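3-oxoacyl-[acyl-carrier-protein] reductase (Sinorhizobium meliloti, PDB 3U9L) probably catalyses the NADPH-dependent reduction of 3-oxoacyl groups carried on acyl carrier protein. Local coordinates at residues A[133-147]-A[178-191]. Numbering follows the deposited sequence.
Sequences MRRQKHGLLIWISSS and LSRWGIETSIIVPG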
HETATM    1  N   MSE A 133     -23.681  -1.159  10.409  1.00 20.78           N
HETATM    2  CA  MSE A 133     -23.964  -1.975   9.253  1.00 21.20           C
HETATM    3  C   MSE A 133     -23.956  -3.460   9.607  1.00 21.40           C
HETATM    4  O   MSE A 133     -24.731  -4.198   9.090  1.00 21.80           O
HETATM    5  CB  MSE A 133     -23.069  -1.619   8.070  1.00 20.54           C
HETATM    6  CG  MSE A 133     -23.062  -0.126   7.693  1.00 20.59           C
HETATM    7 SE   MSE A 133     -21.827   0.472   6.355  1.00 35.55          SE
HETATM    8  CE  MSE A 133     -22.584  -0.413   4.969  1.00 19.83           C
ATOM      9  N   ARG A 134     -23.127  -3.835  10.558  1.00 19.80           N
ATOM     10  CA  ARG A 134     -23.064  -5.185  11.001  1.00 21.45           C
ATOM     11  C   ARG A 134     -24.330  -5.594  11.741  1.00 24.76           C
ATOM     12  O   ARG A 134     -24.777  -6.689  11.591  1.00 24.94           O
ATOM     13  CB  ARG A 134     -21.833  -5.438  11.844  1.00 21.62           C
ATOM     14  CG  ARG A 134     -20.552  -5.508  11.056  1.00 21.33           C
ATOM     15  CD  ARG A 134     -19.368  -5.979  11.829  1.00 20.49           C
ATOM     16  NE  ARG A 134     -18.761  -5.032  12.713  1.00 22.08           N
ATOM     17  CZ  ARG A 134     -18.983  -4.984  14.010  1.00 25.03           C
ATOM     18  NH1 ARG A 134     -19.813  -5.833  14.563  1.00 24.99           N
ATOM     19  NH2 ARG A 134     -18.375  -4.114  14.744  1.00 23.95           N
ATOM     20  N   ARG A 135     -24.905  -4.688  12.510  1.00 23.70           N
ATOM     21  CA  ARG A 135     -26.216  -4.958  13.148  1.00 26.20           C
ATOM     22  C   ARG A 135     -27.324  -5.164  12.128  1.00 26.71           C
ATOM     23  O   ARG A 135     -28.236  -5.967  12.342  1.00 27.35           O
ATOM     24  CB  ARG A 135     -26.562  -3.851  14.141  1.00 27.06           C
ATOM     25  CG  ARG A 135     -25.468  -3.834  15.152  1.00 29.28           C
ATOM     26  CD  ARG A 135     -25.892  -3.416  16.460  1.00 30.89           C
ATOM     27  NE  ARG A 135     -26.063  -1.985  16.551  1.00 30.46           N
ATOM     28  CZ  ARG A 135     -25.124  -1.134  16.934  1.00 30.92           C
ATOM     29  NH1 ARG A 135     -23.880  -1.541  17.177  1.00 33.61           N
ATOM     30  NH2 ARG A 135     -25.434   0.149  17.046  1.00 31.95           N
ATOM     31  N   GLN A 136     -27.247  -4.480  10.996  1.00 23.08           N
ATOM     32  CA  GLN A 136     -28.237  -4.710   9.968  1.00 23.17           C
ATOM     33  C   GLN A 136     -28.052  -6.049   9.288  1.00 24.64           C
ATOM     34  O   GLN A 136     -28.957  -6.530   8.662  1.00 25.95           O
ATOM     35  CB  GLN A 136     -28.226  -3.594   8.910  1.00 23.56           C
ATOM     36  CG  GLN A 136     -28.424  -2.185   9.463  1.00 23.84           C
ATOM     37  CD  GLN A 136     -29.777  -2.015  10.201  1.00 26.60           C
ATOM     38  OE1 GLN A 136     -30.751  -2.666   9.875  1.00 26.25           O
ATOM     39  NE2 GLN A 136     -29.815  -1.124  11.180  1.00 26.44           N
ATOM     40  N   LYS A 137     -26.843  -6.606   9.328  1.00 24.45           N
ATOM     41  CA  LYS A 137     -26.516  -7.762   8.502  1.00 25.96           C
ATOM     42  C   LYS A 137     -26.723  -7.520   7.007  1.00 25.89           C
ATOM     43  O   LYS A 137     -27.083  -8.419   6.261  1.00 24.41           O
ATOM     44  CB  LYS A 137     -27.281  -8.997   8.957  1.00 28.58           C
ATOM     45  CG  LYS A 137     -26.827  -9.494  10.299  1.00 30.68           C
ATOM     46  CD  LYS A 137     -27.945 -10.446  10.808  1.00 35.69           C
ATOM     47  CE  LYS A 137     -28.043 -10.400  12.318  1.00 38.07           C
ATOM     48  NZ  LYS A 137     -26.816 -11.092  12.856  1.00 46.09           N
ATOM     49  N   HIS A 138     -26.434  -6.304   6.560  1.00 23.76           N
ATOM     50  CA  HIS A 138     -26.720  -5.927   5.197  1.00 25.53           C
ATOM     51  C   HIS A 138     -26.014  -4.586   4.958  1.00 25.07           C
ATOM     52  O   HIS A 138     -25.832  -3.827   5.907  1.00 23.76           O
ATOM     53  CB  HIS A 138     -28.227  -5.714   5.053  1.00 26.98           C
ATOM     54  CG  HIS A 138     -28.731  -5.819   3.661  1.00 33.33           C
ATOM     55  ND1 HIS A 138     -29.085  -4.708   2.900  1.00 35.24           N
ATOM     56  CD2 HIS A 138     -28.979  -6.901   2.868  1.00 35.01           C
ATOM     57  CE1 HIS A 138     -29.523  -5.106   1.715  1.00 36.78           C
ATOM     58  NE2 HIS A 138     -29.468  -6.438   1.672  1.00 40.33           N
ATOM     59  N   GLY A 139     -25.648  -4.279   3.716  1.00 22.28           N
ATOM     60  CA  GLY A 139     -25.003  -2.985   3.442  1.00 21.84           C
ATOM     61  C   GLY A 139     -24.006  -3.144   2.289  1.00 22.42           C
ATOM     62  O   GLY A 139     -23.679  -4.275   1.901  1.00 21.21           O
ATOM     63  N   LEU A 140     -23.506  -2.037   1.760  1.00 19.87           N
ATOM     64  CA  LEU A 140     -22.557  -2.092   0.641  1.00 20.11           C
ATOM     65  C   LEU A 140     -21.506  -1.091   0.901  1.00 21.16           C
ATOM     66  O   LEU A 140     -21.842   0.079   1.186  1.00 20.12           O
ATOM     67  CB  LEU A 140     -23.240  -1.749  -0.670  1.00 20.53           C
ATOM     68  CG  LEU A 140     -22.427  -1.540  -1.974  1.00 21.68           C
ATOM     69  CD1 LEU A 140     -21.753  -2.854  -2.481  1.00 20.59           C
ATOM     70  CD2 LEU A 140     -23.365  -0.984  -3.047  1.00 20.76           C
ATOM     71  N   LEU A 141     -20.240  -1.544   0.862  1.00 20.43           N
ATOM     72  CA  LEU A 141     -19.088  -0.660   0.871  1.00 19.40           C
ATOM     73  C   LEU A 141     -18.620  -0.504  -0.550  1.00 19.82           C
ATOM     74  O   LEU A 141     -18.416  -1.506  -1.288  1.00 19.64           O
ATOM     75  CB  LEU A 141     -17.917  -1.255   1.694  1.00 20.72           C
ATOM     76  CG  LEU A 141     -17.788  -0.828   3.139  1.00 20.32           C
ATOM     77  CD1 LEU A 141     -19.188  -1.144   3.780  1.00 22.26           C
ATOM     78  CD2 LEU A 141     -16.708  -1.611   3.806  1.00 18.02           C
ATOM     79  N   ILE A 142     -18.418   0.744  -0.943  1.00 17.13           N
ATOM     80  CA  ILE A 142     -17.815   1.018  -2.236  1.00 17.46           C
ATOM     81  C   ILE A 142     -16.542   1.789  -1.963  1.00 18.34           C
ATOM     82  O   ILE A 142     -16.548   2.810  -1.256  1.00 18.89           O
ATOM     83  CB  ILE A 142     -18.800   1.868  -3.145  1.00 18.42           C
ATOM     84  CG1 ILE A 142     -20.127   1.130  -3.363  1.00 19.27           C
ATOM     85  CG2 ILE A 142     -18.169   2.247  -4.464  1.00 19.15           C
ATOM     86  CD1 ILE A 142     -21.099   1.869  -4.274  1.00 20.73           C
ATOM     87  N   TRP A 143     -15.436   1.343  -2.545  1.00 16.46           N
ATOM     88  CA  TRP A 143     -14.177   2.048  -2.345  1.00 16.71           C
ATOM     89  C   TRP A 143     -13.790   2.641  -3.685  1.00 16.63           C
ATOM     90  O   TRP A 143     -13.923   1.976  -4.723  1.00 16.68           O
ATOM     91  CB  TRP A 143     -13.108   1.028  -1.914  1.00 15.40           C
ATOM     92  CG  TRP A 143     -13.403   0.266  -0.626  1.00 15.52           C
ATOM     93  CD1 TRP A 143     -14.336  -0.754  -0.448  1.00 16.05           C
ATOM     94  CD2 TRP A 143     -12.746   0.432   0.631  1.00 15.81           C
ATOM     95  NE1 TRP A 143     -14.277  -1.235   0.872  1.00 16.07           N
ATOM     96  CE2 TRP A 143     -13.306  -0.534   1.540  1.00 17.48           C
ATOM     97  CE3 TRP A 143     -11.724   1.280   1.088  1.00 17.14           C
ATOM     98  CZ2 TRP A 143     -12.878  -0.631   2.866  1.00 15.74           C
ATOM     99  CZ3 TRP A 143     -11.280   1.143   2.376  1.00 16.58           C
ATOM    100  CH2 TRP A 143     -11.866   0.220   3.258  1.00 15.61           C
ATOM    101  N   ILE A 144     -13.313   3.874  -3.696  1.00 17.27           N
ATOM    102  CA  ILE A 144     -12.758   4.444  -4.940  1.00 17.54           C
ATOM    103  C   ILE A 144     -11.301   4.198  -4.869  1.00 18.74           C
ATOM    104  O   ILE A 144     -10.579   4.787  -4.046  1.00 20.43           O
ATOM    105  CB  ILE A 144     -13.006   5.962  -5.094  1.00 20.60           C
ATOM    106  CG1 ILE A 144     -14.455   6.307  -4.815  1.00 20.28           C
ATOM    107  CG2 ILE A 144     -12.474   6.480  -6.487  1.00 21.72           C
ATOM    108  CD1 ILE A 144     -15.419   5.532  -5.632  1.00 21.46           C
ATOM    109  N   SER A 145     -10.840   3.294  -5.710  1.00 18.60           N
ATOM    110  CA  SER A 145      -9.488   2.865  -5.645  1.00 18.45           C
ATOM    111  C   SER A 145      -8.794   3.670  -6.754  1.00 21.76           C
ATOM    112  O   SER A 145      -9.175   4.820  -6.999  1.00 20.01           O
ATOM    113  CB  SER A 145      -9.432   1.375  -5.938  1.00 18.56           C
ATOM    114  OG  SER A 145      -8.142   0.860  -5.788  1.00 20.18           O
ATOM    115  N   SER A 146      -7.827   3.051  -7.433  1.00 19.72           N
ATOM    116  CA  SER A 146      -7.026   3.748  -8.421  1.00 21.73           C
ATOM    117  C   SER A 146      -6.412   2.752  -9.403  1.00 20.60           C
ATOM    118  O   SER A 146      -5.832   1.758  -8.999  1.00 21.29           O
ATOM    119  CB  SER A 146      -5.913   4.502  -7.672  1.00 22.94           C
ATOM    120  OG  SER A 146      -5.054   5.158  -8.548  1.00 25.78           O
ATOM    121  N   SER A 147      -6.491   3.044 -10.698  1.00 20.82           N
ATOM    122  CA  SER A 147      -5.844   2.192 -11.704  1.00 20.06           C
ATOM    123  C   SER A 147      -4.353   2.014 -11.416  1.00 21.32           C
ATOM    124  O   SER A 147      -3.736   1.013 -11.831  1.00 21.97           O
ATOM    125  CB  SER A 147      -6.048   2.804 -13.115  1.00 20.53           C
ATOM    126  OG  SER A 147      -5.238   3.953 -13.303  1.00 21.72           O
ATOM    127  N   LEU A 178     -16.024  -9.094   6.076  1.00 17.43           N
ATOM    128  CA  LEU A 178     -17.376  -8.656   6.310  1.00 18.52           C
ATOM    129  C   LEU A 178     -18.387  -9.552   5.619  1.00 20.67           C
ATOM    130  O   LEU A 178     -19.602  -9.363   5.804  1.00 19.45           O
ATOM    131  CB  LEU A 178     -17.594  -7.235   5.775  1.00 18.05           C
ATOM    132  CG  LEU A 178     -16.779  -6.110   6.438  1.00 18.54           C
ATOM    133  CD1 LEU A 178     -17.006  -4.823   5.688  1.00 17.36           C
ATOM    134  CD2 LEU A 178     -17.227  -5.989   7.927  1.00 18.48           C
ATOM    135  N   SER A 179     -17.930 -10.444   4.745  1.00 17.99           N
ATOM    136  CA  SER A 179     -18.927 -11.151   3.955  1.00 21.20           C
ATOM    137  C   SER A 179     -19.909 -12.019   4.845  1.00 21.77           C
ATOM    138  O   SER A 179     -21.090 -12.151   4.507  1.00 22.18           O
ATOM    139  CB  SER A 179     -18.298 -12.017   2.861  1.00 21.01           C
ATOM    140  OG  SER A 179     -17.527 -13.002   3.502  1.00 24.56           O
ATOM    141  N   ARG A 180     -19.405 -12.643   5.907  1.00 21.91           N
ATOM    142  CA  ARG A 180     -20.309 -13.496   6.723  1.00 24.48           C
ATOM    143  C   ARG A 180     -21.303 -12.611   7.462  1.00 25.31           C
ATOM    144  O   ARG A 180     -22.353 -13.086   7.922  1.00 25.79           O
ATOM    145  CB  ARG A 180     -19.526 -14.407   7.659  1.00 25.54           C
ATOM    146  CG  ARG A 180     -18.841 -15.576   6.916  1.00 23.96           C
ATOM    147  CD  ARG A 180     -18.100 -16.446   7.884  1.00 25.60           C
ATOM    148  NE  ARG A 180     -17.415 -17.487   7.140  1.00 25.35           N
ATOM    149  CZ  ARG A 180     -16.518 -18.326   7.655  1.00 25.78           C
ATOM    150  NH1 ARG A 180     -16.218 -18.275   8.943  1.00 24.96           N
ATOM    151  NH2 ARG A 180     -15.895 -19.195   6.857  1.00 24.53           N
ATOM    152  N   TRP A 181     -21.004 -11.302   7.515  1.00 22.54           N
ATOM    153  CA  TRP A 181     -21.942 -10.383   8.117  1.00 23.21           C
ATOM    154  C   TRP A 181     -22.977  -9.900   7.131  1.00 24.77           C
ATOM    155  O   TRP A 181     -23.786  -9.069   7.484  1.00 27.27           O
ATOM    156  CB  TRP A 181     -21.264  -9.202   8.792  1.00 22.88           C
ATOM    157  CG  TRP A 181     -20.273  -9.482   9.885  1.00 22.60           C
ATOM    158  CD1 TRP A 181     -18.923  -9.768   9.735  1.00 22.47           C
ATOM    159  CD2 TRP A 181     -20.498  -9.380  11.304  1.00 22.91           C
ATOM    160  NE1 TRP A 181     -18.306  -9.866  10.968  1.00 23.37           N
ATOM    161  CE2 TRP A 181     -19.250  -9.668  11.942  1.00 23.50           C
ATOM    162  CE3 TRP A 181     -21.631  -9.103  12.086  1.00 25.01           C
ATOM    163  CZ2 TRP A 181     -19.106  -9.645  13.316  1.00 23.08           C
ATOM    164  CZ3 TRP A 181     -21.492  -9.111  13.457  1.00 25.71           C
ATOM    165  CH2 TRP A 181     -20.219  -9.383  14.065  1.00 25.13           C
ATOM    166  N   GLY A 182     -22.994 -10.439   5.920  1.00 22.79           N
ATOM    167  CA  GLY A 182     -23.906  -9.984   4.902  1.00 24.78           C
ATOM    168  C   GLY A 182     -23.553  -8.687   4.142  1.00 24.17           C
ATOM    169  O   GLY A 182     -24.375  -8.192   3.345  1.00 24.82           O
ATOM    170  N   ILE A 183     -22.368  -8.123   4.401  1.00 20.46           N
ATOM    171  CA  ILE A 183     -21.966  -6.857   3.807  1.00 21.34           C
ATOM    172  C   ILE A 183     -21.205  -7.051   2.475  1.00 21.87           C
ATOM    173  O   ILE A 183     -20.253  -7.821   2.388  1.00 19.31           O
ATOM    174  CB  ILE A 183     -21.207  -5.983   4.799  1.00 20.58           C
ATOM    175  CG1 ILE A 183     -22.175  -5.575   5.929  1.00 22.82           C
ATOM    176  CG2 ILE A 183     -20.614  -4.715   4.140  1.00 21.19           C
ATOM    177  CD1 ILE A 183     -21.375  -5.096   7.172  1.00 22.64           C
ATOM    178  N   GLU A 184     -21.690  -6.371   1.456  1.00 20.28           N
ATOM    179  CA  GLU A 184     -21.180  -6.498   0.108  1.00 22.60           C
ATOM    180  C   GLU A 184     -20.089  -5.447  -0.125  1.00 21.76           C
ATOM    181  O   GLU A 184     -20.076  -4.412   0.540  1.00 19.88           O
ATOM    182  CB  GLU A 184     -22.321  -6.269  -0.875  1.00 24.94           C
ATOM    183  CG  GLU A 184     -22.133  -6.998  -2.208  1.00 29.93           C
ATOM    184  CD  GLU A 184     -23.446  -7.114  -3.027  1.00 33.28           C
ATOM    185  OE1 GLU A 184     -24.522  -6.774  -2.425  1.00 32.19           O
ATOM    186  OE2 GLU A 184     -23.369  -7.558  -4.240  1.00 31.25           O
ATOM    187  N   THR A 185     -19.220  -5.696  -1.098  1.00 20.81           N
ATOM    188  CA  THR A 185     -18.151  -4.769  -1.450  1.00 19.84           C
ATOM    189  C   THR A 185     -18.080  -4.603  -2.955  1.00 21.45           C
ATOM    190  O   THR A 185     -18.174  -5.591  -3.717  1.00 21.40           O
ATOM    191  CB  THR A 185     -16.787  -5.305  -1.028  1.00 19.77           C
ATOM    192  OG1 THR A 185     -16.717  -5.364   0.403  1.00 20.05           O
ATOM    193  CG2 THR A 185     -15.663  -4.368  -1.519  1.00 17.66           C
ATOM    194  N   SER A 186     -17.872  -3.371  -3.393  1.00 18.66           N
ATOM    195  CA  SER A 186     -17.586  -3.125  -4.778  1.00 17.65           C
ATOM    196  C   SER A 186     -16.481  -2.045  -4.845  1.00 19.10           C
ATOM    197  O   SER A 186     -16.517  -1.048  -4.087  1.00 18.25           O
ATOM    198  CB  SER A 186     -18.898  -2.749  -5.514  1.00 20.11           C
ATOM    199  OG  SER A 186     -18.583  -2.444  -6.864  1.00 26.95           O
ATOM    200  N   ILE A 187     -15.469  -2.256  -5.701  1.00 15.98           N
ATOM    201  CA  ILE A 187     -14.346  -1.374  -5.756  1.00 15.73           C
ATOM    202  C   ILE A 187     -14.314  -0.720  -7.150  1.00 18.25           C
ATOM    203  O   ILE A 187     -14.324  -1.386  -8.178  1.00 17.95           O
ATOM    204  CB  ILE A 187     -13.004  -2.098  -5.544  1.00 17.19           C
ATOM    205  CG1 ILE A 187     -12.988  -2.826  -4.168  1.00 16.69           C
ATOM    206  CG2 ILE A 187     -11.862  -1.064  -5.665  1.00 16.74           C
ATOM    207  CD1 ILE A 187     -11.773  -3.719  -3.795  1.00 17.16           C
ATOM    208  N   ILE A 188     -14.305   0.592  -7.162  1.00 16.75           N
ATOM    209  CA  ILE A 188     -14.255   1.339  -8.400  1.00 18.43           C
ATOM    210  C   ILE A 188     -12.787   1.662  -8.658  1.00 17.31           C
ATOM    211  O   ILE A 188     -12.064   2.159  -7.781  1.00 16.57           O
ATOM    212  CB  ILE A 188     -15.077   2.653  -8.293  1.00 17.82           C
ATOM    213  CG1 ILE A 188     -16.496   2.409  -7.676  1.00 18.18           C
ATOM    214  CG2 ILE A 188     -15.102   3.371  -9.620  1.00 17.99           C
ATOM    215  CD1 ILE A 188     -17.376   1.325  -8.361  1.00 18.88           C
ATOM    216  N   VAL A 189     -12.375   1.358  -9.873  1.00 16.63           N
ATOM    217  CA  VAL A 189     -11.017   1.547 -10.312  1.00 18.56           C
ATOM    218  C   VAL A 189     -10.912   2.610 -11.456  1.00 19.36           C
ATOM    219  O   VAL A 189     -10.922   2.295 -12.632  1.00 19.62           O
ATOM    220  CB  VAL A 189     -10.351   0.191 -10.653  1.00 18.11           C
ATOM    221  CG1 VAL A 189      -8.893   0.380 -10.934  1.00 19.05           C
ATOM    222  CG2 VAL A 189     -10.527  -0.776  -9.463  1.00 17.90           C
ATOM    223  N   PRO A 190     -10.831   3.887 -11.075  1.00 19.33           N
ATOM    224  CA  PRO A 190     -10.741   5.003 -12.046  1.00 22.00           C
ATOM    225  C   PRO A 190      -9.354   5.158 -12.588  1.00 20.00           C
ATOM    226  O   PRO A 190      -8.388   5.055 -11.826  1.00 18.74           O
ATOM    227  CB  PRO A 190     -11.077   6.263 -11.220  1.00 22.13           C
ATOM    228  CG  PRO A 190     -11.346   5.806  -9.843  1.00 22.74           C
ATOM    229  CD  PRO A 190     -10.886   4.365  -9.684  1.00 18.95           C
ATOM    230  N   GLY A 191      -9.261   5.387 -13.897  1.00 21.30           N
ATOM    231  CA  GLY A 191      -7.981   5.674 -14.531  1.00 22.26           C
ATOM    232  C   GLY A 191      -7.734   7.170 -14.460  1.00 26.56           C
ATOM    233  O   GLY A 191      -8.312   7.879 -13.616  1.00 26.01           O
TER
HETATM  234  O   HOH W   1     -25.893  -6.693   1.733  1.00 28.49           O
HETATM  235  O   HOH W   2     -14.709  -3.889   1.678  1.00 18.18           O
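Arg134 lies across one face of the Trp181 indole, and this cation-pi pair closes one end of a contact whose body is two neighbouring parallel strands. Followed outward, the arginine covers the ring almost atom by atom. Arg134 CB sits 3.7 Å from Trp181 CE3, and CG drifts over CD2. Arg134 CD then stands 3.6 Å from the centroid of the six-membered ring of Trp181, a CH-pi contact near its centre. There the chain bends (chi3 -77°), which brings Arg134 NH1 back over the far rim, 3.6 Å from Trp181 CH2, with the guanidinium plane steeply inclined to the ring rather than stacked on it. The charged end also forms salt bridges with Glu104 and Glu214 of the second subunit, whose Tyr215 meets Trp181 edge-to-face. A leucine in place of Trp181 would probably take away the flat surface under the arginine, leaving its chain freer to turn away from those two glutamates.

Strands 139-144 and 183-190 are the two strands of a right-handed beta-alpha-beta crossover through helix 158-179, part of the Rossmann-type sheet of this family. Six backbone hydrogen bonds join them, from Glu184 N on Gly139 O to Ser145 N on Ile188 O, the last 2.7 Å long. On one face, Ile142 CG2 packs 3.6 Å from Ile188 CG1, while Ile144 CD1 lies alongside the same isoleucine. On the other, Leu141 CD2 reaches Leu178 CD1 at 3.7 Å, and a water joins Trp143 NE1 to Thr185 OG1. Beyond strand 139-144, Ser147 N bonds to Pro190 O, 3.0 Å.

Backbone bonds thus set the register, with isoleucines and leucines packed on both faces; where helices 108-136 and 158-179 end, against the second subunit, the tryptophan face supports the arginine chain while two carboxylates of that subunit probably balance its charge.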